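Local coordinates for diguanylate cyclase (Xanthomonas campestris pv. campestris, PDB 5H5O), which binds cyclic GMP through its cyclic nucleotide-binding domain and probably makes cyclic di-GMP from two GTP molecules with a separate GGDEF domain, at residues A12-F17 and T37-V42; A28-G33 and E64-L69; L49-G52 and L57-L60. All coordinates share one frame; numbering follows the deposited sequence.

Contact 1: residues A12-F17 and T37-V42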
loop_
_atom_site.group_PDB
_atom_site.type_symbol
_atom_site.label_atom_id
_atom_site.label_comp_id
_atom_site.label_asym_id
_atom_site.label_seq_id
_atom_site.Cartn_x
_atom_site.Cartn_y
_atom_site.Cartn_z
ATOM N N ALA A 12 -16.474 8.228 -10.296
ATOM C CA ALA A 12 -16.627 9.159 -11.407
ATOM C C ALA A 12 -15.292 9.464 -12.091
ATOM O O ALA A 12 -15.194 9.415 -13.325
ATOM C CB ALA A 12 -17.294 10.466 -10.955
ATOM N N PHE A 13 -14.269 9.787 -11.296
ATOM C CA PHE A 13 -12.979 10.161 -11.877
ATOM C C PHE A 13 -12.205 9.003 -12.505
ATOM O O PHE A 13 -11.590 9.181 -13.559
ATOM C CB PHE A 13 -12.108 10.957 -10.893
ATOM C CG PHE A 13 -12.481 12.409 -10.819
ATOM C CD1 PHE A 13 -12.172 13.272 -11.866
ATOM C CD2 PHE A 13 -13.176 12.909 -9.727
ATOM C CE1 PHE A 13 -12.530 14.622 -11.819
ATOM C CE2 PHE A 13 -13.536 14.262 -9.661
ATOM C CZ PHE A 13 -13.210 15.124 -10.714
ATOM N N PHE A 14 -12.210 7.843 -11.851
ATOM C CA PHE A 14 -11.585 6.658 -12.425
ATOM C C PHE A 14 -12.306 6.273 -13.713
ATOM O O PHE A 14 -11.669 5.857 -14.680
ATOM C CB PHE A 14 -11.616 5.481 -11.445
ATOM C CG PHE A 14 -10.511 5.522 -10.404
ATOM C CD1 PHE A 14 -9.549 4.526 -10.361
ATOM C CD2 PHE A 14 -10.429 6.569 -9.494
ATOM C CE1 PHE A 14 -8.519 4.561 -9.411
ATOM C CE2 PHE A 14 -9.419 6.608 -8.545
ATOM C CZ PHE A 14 -8.462 5.586 -8.502
ATOM N N ALA A 15 -13.635 6.386 -13.709
ATOM C CA ALA A 15 -14.406 6.133 -14.930
ATOM C C ALA A 15 -13.950 7.047 -16.065
ATOM O O ALA A 15 -13.680 6.585 -17.173
ATOM C CB ALA A 15 -15.900 6.313 -14.665
ATOM N N ARG A 16 -13.850 8.343 -15.795
ATOM C CA ARG A 16 -13.445 9.299 -16.836
ATOM C C ARG A 16 -12.007 9.165 -17.362
ATOM O O ARG A 16 -11.768 9.279 -18.561
ATOM C CB ARG A 16 -13.724 10.733 -16.388
ATOM C CG ARG A 16 -15.229 11.048 -16.382
ATOM C CD ARG A 16 -15.506 12.461 -16.002
ATOM N NE ARG A 16 -14.863 13.385 -16.917
ATOM C CZ ARG A 16 -15.347 13.733 -18.106
ATOM N NH1 ARG A 16 -16.507 13.238 -18.542
ATOM N NH2 ARG A 16 -14.662 14.589 -18.865
ATOM N N PHE A 17 -11.055 8.920 -16.470
ATOM C CA PHE A 17 -9.654 8.763 -16.878
ATOM C C PHE A 17 -9.400 7.396 -17.504
ATOM O O PHE A 17 -8.462 7.220 -18.274
ATOM C CB PHE A 17 -8.710 9.001 -15.685
ATOM C CG PHE A 17 -8.486 10.450 -15.383
ATOM C CD1 PHE A 17 -7.287 11.063 -15.715
ATOM C CD2 PHE A 17 -9.494 11.219 -14.800
ATOM C CE1 PHE A 17 -7.084 12.422 -15.458
ATOM C CE2 PHE A 17 -9.296 12.559 -14.526
ATOM C CZ PHE A 17 -8.083 13.167 -14.860
ATOM N N THR A 37 -0.929 -4.792 -16.000
ATOM C CA THR A 37 -0.591 -3.457 -15.538
ATOM C C THR A 37 -1.820 -2.560 -15.395
ATOM O O THR A 37 -1.693 -1.358 -15.198
ATOM C CB THR A 37 0.404 -2.793 -16.491
ATOM O OG1 THR A 37 -0.171 -2.760 -17.802
ATOM C CG2 THR A 37 1.706 -3.593 -16.530
ATOM N N GLN A 38 -3.012 -3.132 -15.489
ATOM C CA GLN A 38 -4.202 -2.318 -15.278
ATOM C C GLN A 38 -4.971 -2.838 -14.088
ATOM O O GLN A 38 -4.872 -4.016 -13.753
ATOM C CB GLN A 38 -5.101 -2.316 -16.514
ATOM C CG GLN A 38 -5.518 -3.678 -16.916
ATOM C CD GLN A 38 -4.735 -4.193 -18.084
ATOM O OE1 GLN A 38 -3.696 -4.836 -17.917
ATOM N NE2 GLN A 38 -5.231 -3.923 -19.290
HETATM N N MSE A 39 -5.718 -1.949 -13.434
HETATM C CA MSE A 39 -6.629 -2.361 -12.380
HETATM C C MSE A 39 -8.046 -2.222 -12.892
HETATM O O MSE A 39 -8.283 -1.634 -13.955
HETATM C CB MSE A 39 -6.477 -1.502 -11.134
HETATM C CG MSE A 39 -6.836 -0.046 -11.349
HETATM SE SE MSE A 39 -6.939 0.868 -9.644
HETATM C CE MSE A 39 -8.640 0.182 -8.989
ATOM N N PHE A 40 -8.988 -2.735 -12.114
ATOM C CA PHE A 40 -10.388 -2.751 -12.522
ATOM C C PHE A 40 -11.344 -2.379 -11.402
ATOM O O PHE A 40 -11.120 -2.720 -10.246
ATOM C CB PHE A 40 -10.753 -4.139 -13.036
ATOM C CG PHE A 40 -9.973 -4.551 -14.237
ATOM C CD1 PHE A 40 -10.390 -4.176 -15.507
ATOM C CD2 PHE A 40 -8.810 -5.300 -14.104
ATOM C CE1 PHE A 40 -9.661 -4.550 -16.628
ATOM C CE2 PHE A 40 -8.081 -5.674 -15.215
ATOM C CZ PHE A 40 -8.503 -5.297 -16.479
ATOM N N ILE A 41 -12.429 -1.697 -11.752
ATOM C CA ILE A 41 -13.531 -1.524 -10.810
ATOM C C ILE A 41 -14.824 -2.144 -11.362
ATOM O O ILE A 41 -15.244 -1.848 -12.495
ATOM C CB ILE A 41 -13.761 -0.033 -10.456
ATOM C CG1 ILE A 41 -12.446 0.639 -10.014
ATOM C CG2 ILE A 41 -14.820 0.082 -9.391
ATOM C CD1 ILE A 41 -12.376 2.146 -10.290
ATOM N N VAL A 42 -15.443 -3.016 -10.572
ATOM C CA VAL A 42 -16.746 -3.567 -10.939
ATOM C C VAL A 42 -17.825 -2.480 -10.837
ATOM O O VAL A 42 -17.963 -1.827 -9.799
ATOM C CB VAL A 42 -17.147 -4.742 -10.017
ATOM C CG1 VAL A 42 -18.415 -5.458 -10.542
ATOM C CG2 VAL A 42 -15.980 -5.745 -9.855
#
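The selenium of Met39, present here as selenomethionine, meets the Phe14 ring at its edge rather than over a face. SE lies 4.0 Å from CE1 of Phe14 and 5.3 Å from the centroid of that ring, 81° off the ring normal, so it sits almost in the ring plane: a Met-aromatic contact in its edge-on form. Met39 CG is tucked between the backbone N and the carbonyl carbon (chi1 64°), and the chain then runs out nearly straight to SE before bending at the methyl. The long, flexible side chain suits this place because it can carry its large, polarisable atom across from strand 39-44 to helix 8-17, whose backbone stays well away. Two residues on, Ile41 points to the same side of its strand and reaches the root of the same ring. Ile41 CD1 lies 3.6 Å from Phe14 CB and 3.7 Å from Phe14 CD1, the two side chains crossing at about a right angle. Two strand residues thus meet Phe14, Met39 at the ring edge and Ile41 obliquely near CB. Elsewhere it packs on Leu93, on Leu101 and on Met108 and the ring of Phe112, which places it where the helices and one sheet of the domain come together. A broad aromatic group fits such a many-sided junction. All three touching residues are buried and meet by carbon and selenium alone. The adhesion is therefore hydrophobic and dispersive, perhaps with a slight attraction between selenium and the ring's C-H edge, and it depends on matching shapes rather than on directed polar bonds.

Contact 2: residues A28-G33 and E64-L69. With PCG (cyclic guanosine monophosphate), chain C.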
loop_
_atom_site.group_PDB
_atom_site.type_symbol
_atom_site.label_atom_id
_atom_site.label_comp_id
_atom_site.label_asym_id
_atom_site.label_seq_id
_atom_site.Cartn_x
_atom_site.Cartn_y
_atom_site.Cartn_z
ATOM N N ALA A 28 -13.029 -15.180 -18.820
ATOM C CA ALA A 28 -11.891 -14.801 -18.008
ATOM C C ALA A 28 -11.460 -13.386 -18.378
ATOM O O ALA A 28 -11.485 -13.006 -19.554
ATOM C CB ALA A 28 -10.754 -15.782 -18.220
ATOM N N LEU A 29 -11.092 -12.608 -17.366
ATOM C CA LEU A 29 -10.515 -11.287 -17.565
ATOM C C LEU A 29 -8.993 -11.416 -17.598
ATOM O O LEU A 29 -8.316 -10.842 -18.463
ATOM C CB LEU A 29 -10.943 -10.356 -16.436
ATOM C CG LEU A 29 -10.442 -8.917 -16.509
ATOM C CD1 LEU A 29 -11.042 -8.224 -17.729
ATOM C CD2 LEU A 29 -10.793 -8.172 -15.209
ATOM N N PHE A 30 -8.463 -12.175 -16.645
ATOM C CA PHE A 30 -7.063 -12.565 -16.672
ATOM C C PHE A 30 -6.782 -13.818 -15.838
ATOM O O PHE A 30 -7.579 -14.203 -14.971
ATOM C CB PHE A 30 -6.132 -11.414 -16.251
ATOM C CG PHE A 30 -6.453 -10.814 -14.909
ATOM C CD1 PHE A 30 -6.126 -11.471 -13.737
ATOM C CD2 PHE A 30 -7.043 -9.574 -14.827
ATOM C CE1 PHE A 30 -6.408 -10.913 -12.513
ATOM C CE2 PHE A 30 -7.314 -9.006 -13.616
ATOM C CZ PHE A 30 -6.997 -9.674 -12.449
ATOM N N GLU A 31 -5.643 -14.448 -16.121
ATOM C CA GLU A 31 -5.234 -15.665 -15.436
ATOM C C GLU A 31 -4.252 -15.374 -14.328
ATOM O O GLU A 31 -3.445 -14.436 -14.422
ATOM C CB GLU A 31 -4.585 -16.635 -16.423
ATOM C CG GLU A 31 -5.473 -16.984 -17.600
ATOM C CD GLU A 31 -6.823 -17.512 -17.161
ATOM O OE1 GLU A 31 -6.882 -18.250 -16.151
ATOM O OE2 GLU A 31 -7.830 -17.182 -17.820
ATOM N N ARG A 32 -4.317 -16.193 -13.281
ATOM C CA ARG A 32 -3.390 -16.084 -12.170
ATOM C C ARG A 32 -1.967 -16.317 -12.666
ATOM O O ARG A 32 -1.712 -17.253 -13.420
ATOM C CB ARG A 32 -3.727 -17.110 -11.084
ATOM C CG ARG A 32 -2.846 -17.013 -9.837
ATOM C CD ARG A 32 -3.357 -17.902 -8.705
ATOM N NE ARG A 32 -3.045 -19.309 -8.938
ATOM C CZ ARG A 32 -3.913 -20.206 -9.396
ATOM N NH1 ARG A 32 -3.523 -21.463 -9.580
ATOM N NH2 ARG A 32 -5.170 -19.852 -9.662
ATOM N N GLY A 33 -1.048 -15.450 -12.254
ATOM C CA GLY A 33 0.345 -15.588 -12.631
ATOM C C GLY A 33 0.738 -14.755 -13.837
ATOM O O GLY A 33 1.915 -14.666 -14.174
ATOM N N GLU A 64 -16.582 -2.464 -6.150
ATOM C CA GLU A 64 -15.349 -3.065 -5.640
ATOM C C GLU A 64 -14.241 -3.055 -6.688
ATOM O O GLU A 64 -14.503 -3.196 -7.889
ATOM C CB GLU A 64 -15.598 -4.481 -5.112
ATOM C CG GLU A 64 -16.350 -4.523 -3.781
ATOM C CD GLU A 64 -16.736 -5.944 -3.372
ATOM O OE1 GLU A 64 -15.871 -6.661 -2.831
ATOM O OE2 GLU A 64 -17.898 -6.349 -3.607
ATOM N N PHE A 65 -13.004 -2.890 -6.229
ATOM C CA PHE A 65 -11.861 -2.769 -7.124
ATOM C C PHE A 65 -10.840 -3.869 -6.900
ATOM O O PHE A 65 -10.800 -4.482 -5.842
ATOM C CB PHE A 65 -11.203 -1.401 -6.961
ATOM C CG PHE A 65 -10.482 -1.228 -5.656
ATOM C CD1 PHE A 65 -9.142 -1.593 -5.531
ATOM C CD2 PHE A 65 -11.127 -0.682 -4.560
ATOM C CE1 PHE A 65 -8.467 -1.431 -4.330
ATOM C CE2 PHE A 65 -10.452 -0.504 -3.355
ATOM C CZ PHE A 65 -9.116 -0.887 -3.244
ATOM N N PHE A 66 -10.037 -4.136 -7.916
ATOM C CA PHE A 66 -9.039 -5.198 -7.834
ATOM C C PHE A 66 -8.023 -4.982 -8.925
ATOM O O PHE A 66 -8.295 -4.279 -9.895
ATOM C CB PHE A 66 -9.685 -6.581 -7.992
ATOM C CG PHE A 66 -10.406 -6.790 -9.314
ATOM C CD1 PHE A 66 -9.793 -7.463 -10.364
ATOM C CD2 PHE A 66 -11.706 -6.347 -9.490
ATOM C CE1 PHE A 66 -10.464 -7.686 -11.575
ATOM C CE2 PHE A 66 -12.387 -6.563 -10.704
ATOM C CZ PHE A 66 -11.777 -7.233 -11.736
ATOM N N GLY A 67 -6.851 -5.590 -8.773
ATOM C CA GLY A 67 -5.819 -5.463 -9.781
ATOM C C GLY A 67 -4.886 -4.283 -9.587
ATOM O O GLY A 67 -4.014 -4.044 -10.430
ATOM N N GLU A 68 -5.054 -3.553 -8.481
ATOM C CA GLU A 68 -4.209 -2.378 -8.216
ATOM C C GLU A 68 -2.738 -2.765 -8.010
ATOM O O GLU A 68 -1.853 -1.979 -8.320
ATOM C CB GLU A 68 -4.755 -1.518 -7.057
ATOM C CG GLU A 68 -4.453 -2.012 -5.621
ATOM C CD GLU A 68 -5.196 -3.287 -5.232
ATOM O OE1 GLU A 68 -5.987 -3.803 -6.047
ATOM O OE2 GLU A 68 -4.994 -3.768 -4.098
ATOM N N LEU A 69 -2.488 -3.984 -7.524
ATOM C CA LEU A 69 -1.119 -4.505 -7.409
ATOM C C LEU A 69 -0.429 -4.589 -8.768
ATOM O O LEU A 69 0.727 -4.175 -8.917
ATOM C CB LEU A 69 -1.100 -5.894 -6.752
ATOM C CG LEU A 69 -1.701 -6.024 -5.350
ATOM C CD1 LEU A 69 -1.535 -7.452 -4.825
ATOM C CD2 LEU A 69 -1.082 -5.013 -4.381
HETATM P PA PCG C . -3.657 -8.451 -8.745
HETATM O O1A PCG C . -3.535 -7.496 -9.884
HETATM O O2A PCG C . -2.632 -9.261 -8.015
HETATM O "O5'" PCG C . -4.615 -9.166 -9.273
HETATM C "C5'" PCG C . -5.270 -10.078 -8.387
HETATM C "C4'" PCG C . -5.903 -9.172 -7.365
HETATM O "O4'" PCG C . -6.626 -9.686 -6.275
HETATM C "C3'" PCG C . -4.900 -8.249 -6.746
HETATM O "O3'" PCG C . -4.224 -7.508 -7.796
HETATM C "C2'" PCG C . -5.787 -7.515 -5.779
HETATM O "O2'" PCG C . -6.394 -6.311 -6.255
HETATM C "C1'" PCG C . -6.894 -8.538 -5.478
HETATM N N9 PCG C . -7.072 -9.271 -4.180
HETATM C C8 PCG C . -8.239 -9.412 -3.541
HETATM N N7 PCG C . -8.099 -10.110 -2.400
HETATM C C5 PCG C . -6.825 -10.436 -2.281
HETATM C C6 PCG C . -5.996 -11.176 -1.293
HETATM O O6 PCG C . -6.533 -11.654 -0.287
HETATM N N1 PCG C . -4.660 -11.308 -1.520
HETATM C C2 PCG C . -4.062 -10.789 -2.618
HETATM N N2 PCG C . -2.733 -10.954 -2.787
HETATM N N3 PCG C . -4.770 -10.089 -3.581
HETATM C C4 PCG C . -6.123 -9.890 -3.456
#
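Leu29 pushes CD2 against the edge of the Phe66 ring, 3.7 Å from both CE1 and CZ of that ring and near its plane. This is the inside of the cyclic nucleotide-binding beta-roll, and 64-69 contains the start of its phosphate-binding cassette, as the Phe66-Gly67-Glu68-Leu69 sequence indicates. Phe30 slides past the same ring in the opposite direction, its CE2 4.0 Å from Phe66 CE1. Successive residues can both reach Phe66 because Leu29 and Phe30 form a classic beta bulge opposite Ala82. Phe66 CG stands between its backbone N and carbonyl carbon (chi1 60°), which turns the flat ring toward strand 28-30, while the backbone just beyond serves cyclic GMP. Phe30 also lies near the ligand's O5' and has a cation-pi contact with Arg78. Gly67, the N-cap of the helix that follows, has a positive phi (89°), a conformation that glycine reaches easily; its N-H gives the ribose O2' a 2.7 Å bond. Leu69 lays CB and CG beside O3', lining the sugar-phosphate with carbon, and it also packs on Val121 of the second subunit. Glu68 folds back at chi2, and its OE1 accepts the ribose hydroxyl O2' at 2.5 Å while OE2 makes a salt bridge to Arg119.

Contact 3: residues L49-G52 and L57-L60. With PCG (cyclic guanosine monophosphate), chain C.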
loop_
_atom_site.group_PDB
_atom_site.type_symbol
_atom_site.label_atom_id
_atom_site.label_comp_id
_atom_site.label_asym_id
_atom_site.label_seq_id
_atom_site.Cartn_x
_atom_site.Cartn_y
_atom_site.Cartn_z
ATOM N N LEU A 49 -12.540 -13.924 -7.948
ATOM C CA LEU A 49 -11.099 -14.082 -7.846
ATOM C C LEU A 49 -10.731 -15.493 -7.372
ATOM O O LEU A 49 -11.183 -15.948 -6.321
ATOM C CB LEU A 49 -10.515 -13.030 -6.907
ATOM C CG LEU A 49 -10.846 -11.591 -7.296
ATOM C CD1 LEU A 49 -10.179 -10.602 -6.338
ATOM C CD2 LEU A 49 -10.442 -11.327 -8.738
ATOM N N ASP A 50 -9.895 -16.171 -8.154
ATOM C CA ASP A 50 -9.458 -17.531 -7.835
ATOM C C ASP A 50 -7.971 -17.533 -7.478
ATOM O O ASP A 50 -7.114 -17.391 -8.345
ATOM C CB ASP A 50 -9.740 -18.463 -9.018
ATOM C CG ASP A 50 -9.521 -19.934 -8.683
ATOM O OD1 ASP A 50 -8.788 -20.258 -7.720
ATOM O OD2 ASP A 50 -10.082 -20.780 -9.409
ATOM N N PHE A 51 -7.677 -17.718 -6.199
ATOM C CA PHE A 51 -6.306 -17.632 -5.722
ATOM C C PHE A 51 -5.544 -18.941 -5.770
ATOM O O PHE A 51 -4.439 -19.031 -5.238
ATOM C CB PHE A 51 -6.281 -17.089 -4.303
ATOM C CG PHE A 51 -6.745 -15.684 -4.205
ATOM C CD1 PHE A 51 -5.836 -14.643 -4.181
ATOM C CD2 PHE A 51 -8.092 -15.393 -4.166
ATOM C CE1 PHE A 51 -6.266 -13.344 -4.113
ATOM C CE2 PHE A 51 -8.523 -14.088 -4.084
ATOM C CZ PHE A 51 -7.615 -13.069 -4.057
ATOM N N GLY A 52 -6.135 -19.955 -6.388
ATOM C CA GLY A 52 -5.467 -21.237 -6.502
ATOM C C GLY A 52 -5.428 -21.969 -5.173
ATOM O O GLY A 52 -6.050 -21.535 -4.186
ATOM N N LEU A 57 -12.994 -18.780 -2.957
ATOM C CA LEU A 57 -13.132 -17.725 -3.961
ATOM C C LEU A 57 -13.532 -16.407 -3.308
ATOM O O LEU A 57 -14.194 -16.403 -2.273
ATOM C CB LEU A 57 -14.178 -18.092 -5.000
ATOM C CG LEU A 57 -13.873 -19.279 -5.898
ATOM C CD1 LEU A 57 -15.098 -19.604 -6.749
ATOM C CD2 LEU A 57 -12.673 -18.953 -6.755
ATOM N N LYS A 58 -13.118 -15.293 -3.914
ATOM C CA LYS A 58 -13.614 -13.981 -3.515
ATOM C C LYS A 58 -14.531 -13.437 -4.590
ATOM O O LYS A 58 -14.237 -13.540 -5.783
ATOM C CB LYS A 58 -12.474 -13.000 -3.256
ATOM C CG LYS A 58 -11.854 -13.109 -1.885
ATOM C CD LYS A 58 -10.881 -11.957 -1.651
ATOM C CE LYS A 58 -10.258 -12.018 -0.261
ATOM N NZ LYS A 58 -9.199 -10.976 -0.071
ATOM N N HIS A 59 -15.642 -12.856 -4.153
ATOM C CA HIS A 59 -16.686 -12.374 -5.051
ATOM C C HIS A 59 -16.763 -10.872 -4.944
ATOM O O HIS A 59 -16.995 -10.327 -3.858
ATOM C CB HIS A 59 -18.018 -13.011 -4.660
ATOM C CG HIS A 59 -17.935 -14.497 -4.533
ATOM N ND1 HIS A 59 -17.859 -15.329 -5.631
ATOM C CD2 HIS A 59 -17.862 -15.301 -3.446
ATOM C CE1 HIS A 59 -17.770 -16.583 -5.223
ATOM N NE2 HIS A 59 -17.771 -16.593 -3.901
ATOM N N LEU A 60 -16.538 -10.194 -6.064
ATOM C CA LEU A 60 -16.508 -8.732 -6.043
ATOM C C LEU A 60 -17.679 -8.174 -6.830
ATOM O O LEU A 60 -17.798 -8.408 -8.042
ATOM C CB LEU A 60 -15.169 -8.193 -6.578
ATOM C CG LEU A 60 -13.985 -8.179 -5.594
ATOM C CD1 LEU A 60 -13.623 -9.568 -5.056
ATOM C CD2 LEU A 60 -12.766 -7.543 -6.248
HETATM P PA PCG C . -3.657 -8.451 -8.745
HETATM O O1A PCG C . -3.535 -7.496 -9.884
HETATM O O2A PCG C . -2.632 -9.261 -8.015
HETATM O "O5'" PCG C . -4.615 -9.166 -9.273
HETATM C "C5'" PCG C . -5.270 -10.078 -8.387
HETATM C "C4'" PCG C . -5.903 -9.172 -7.365
HETATM O "O4'" PCG C . -6.626 -9.686 -6.275
HETATM C "C3'" PCG C . -4.900 -8.249 -6.746
HETATM O "O3'" PCG C . -4.224 -7.508 -7.796
HETATM C "C2'" PCG C . -5.787 -7.515 -5.779
HETATM O "O2'" PCG C . -6.394 -6.311 -6.255
HETATM C "C1'" PCG C . -6.894 -8.538 -5.478
HETATM N N9 PCG C . -7.072 -9.271 -4.180
HETATM C C8 PCG C . -8.239 -9.412 -3.541
HETATM N N7 PCG C . -8.099 -10.110 -2.400
HETATM C C5 PCG C . -6.825 -10.436 -2.281
HETATM C C6 PCG C . -5.996 -11.176 -1.293
HETATM O O6 PCG C . -6.533 -11.654 -0.287
HETATM N N1 PCG C . -4.660 -11.308 -1.520
HETATM C C2 PCG C . -4.062 -10.789 -2.618
HETATM N N2 PCG C . -2.733 -10.954 -2.787
HETATM N N3 PCG C . -4.770 -10.089 -3.581
HETATM C C4 PCG C . -6.123 -9.890 -3.456
#
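Lys58 starts at CB beside Leu49, its partner in an antiparallel hydrogen-bonded pair, with the two CB atoms 4.1 Å apart. CG then passes CE2 of Phe51, and CD stays with that carbon at 4.0 Å while drawing close to N7 of cyclic GMP. CE lies about equally far from N7 and O6, and NZ binds both, at 2.7 Å to N7 and 2.8 Å to O6. The extended course beyond CG (chi2 to chi4 all near 180°) supplies the length for this reach, and a single ammonium grips the two acceptors of the guanine Hoogsteen edge. Phe51 sets CE1 and CZ over the face of the base, CZ 3.3 Å from C5, with the two ring planes steeply inclined rather than stacked flat. Leu49 adds CD1 next to C8, and the same methyl meets Leu60 CD1 at 3.8 Å; the branched aliphatic side chains suit this apolar packing beside the base. The backbone pair is tied both ways, Leu49 N to Lys58 O at 2.8 Å and nearly straight (170°), Lys58 N back to Leu49 O on a lone pair. Asp50 closes an Asx turn, OD1 taking the N-H of Gly52, and Leu57 CD2 lies close to Leu49 O and also packs on Asp50 CB. The hairpin occupies one border of its sheet: strand 58-60 is outermost within the chain, strand 47-50 lies between it and 81-84, and Gln125, beyond helix 106-121, packs on both Phe51 and Lys58.

Contact 1 is the buried one, all carbon and selenium, and joins a helix to a sheet. Contacts 2 and 3 are only partly buried and both touch cyclic GMP, but at different ends: 64-69 handles the ribose and phosphate side, 49-52 with 57-60 the base. Strands 39-44 and 65-66 are neighbours in one sheet, so contacts 1 and 2 share a backbone seam, with Phe40 N 2.8 Å from Phe66 O. Contact 3 is nested within the loop closed by contact 2, and Leu60 CD2 packs against Phe66 CD2 at 3.6 Å. Backbone pairing between partner segments appears in contact 3, whereas contacts 1 and 2 rely on side chains.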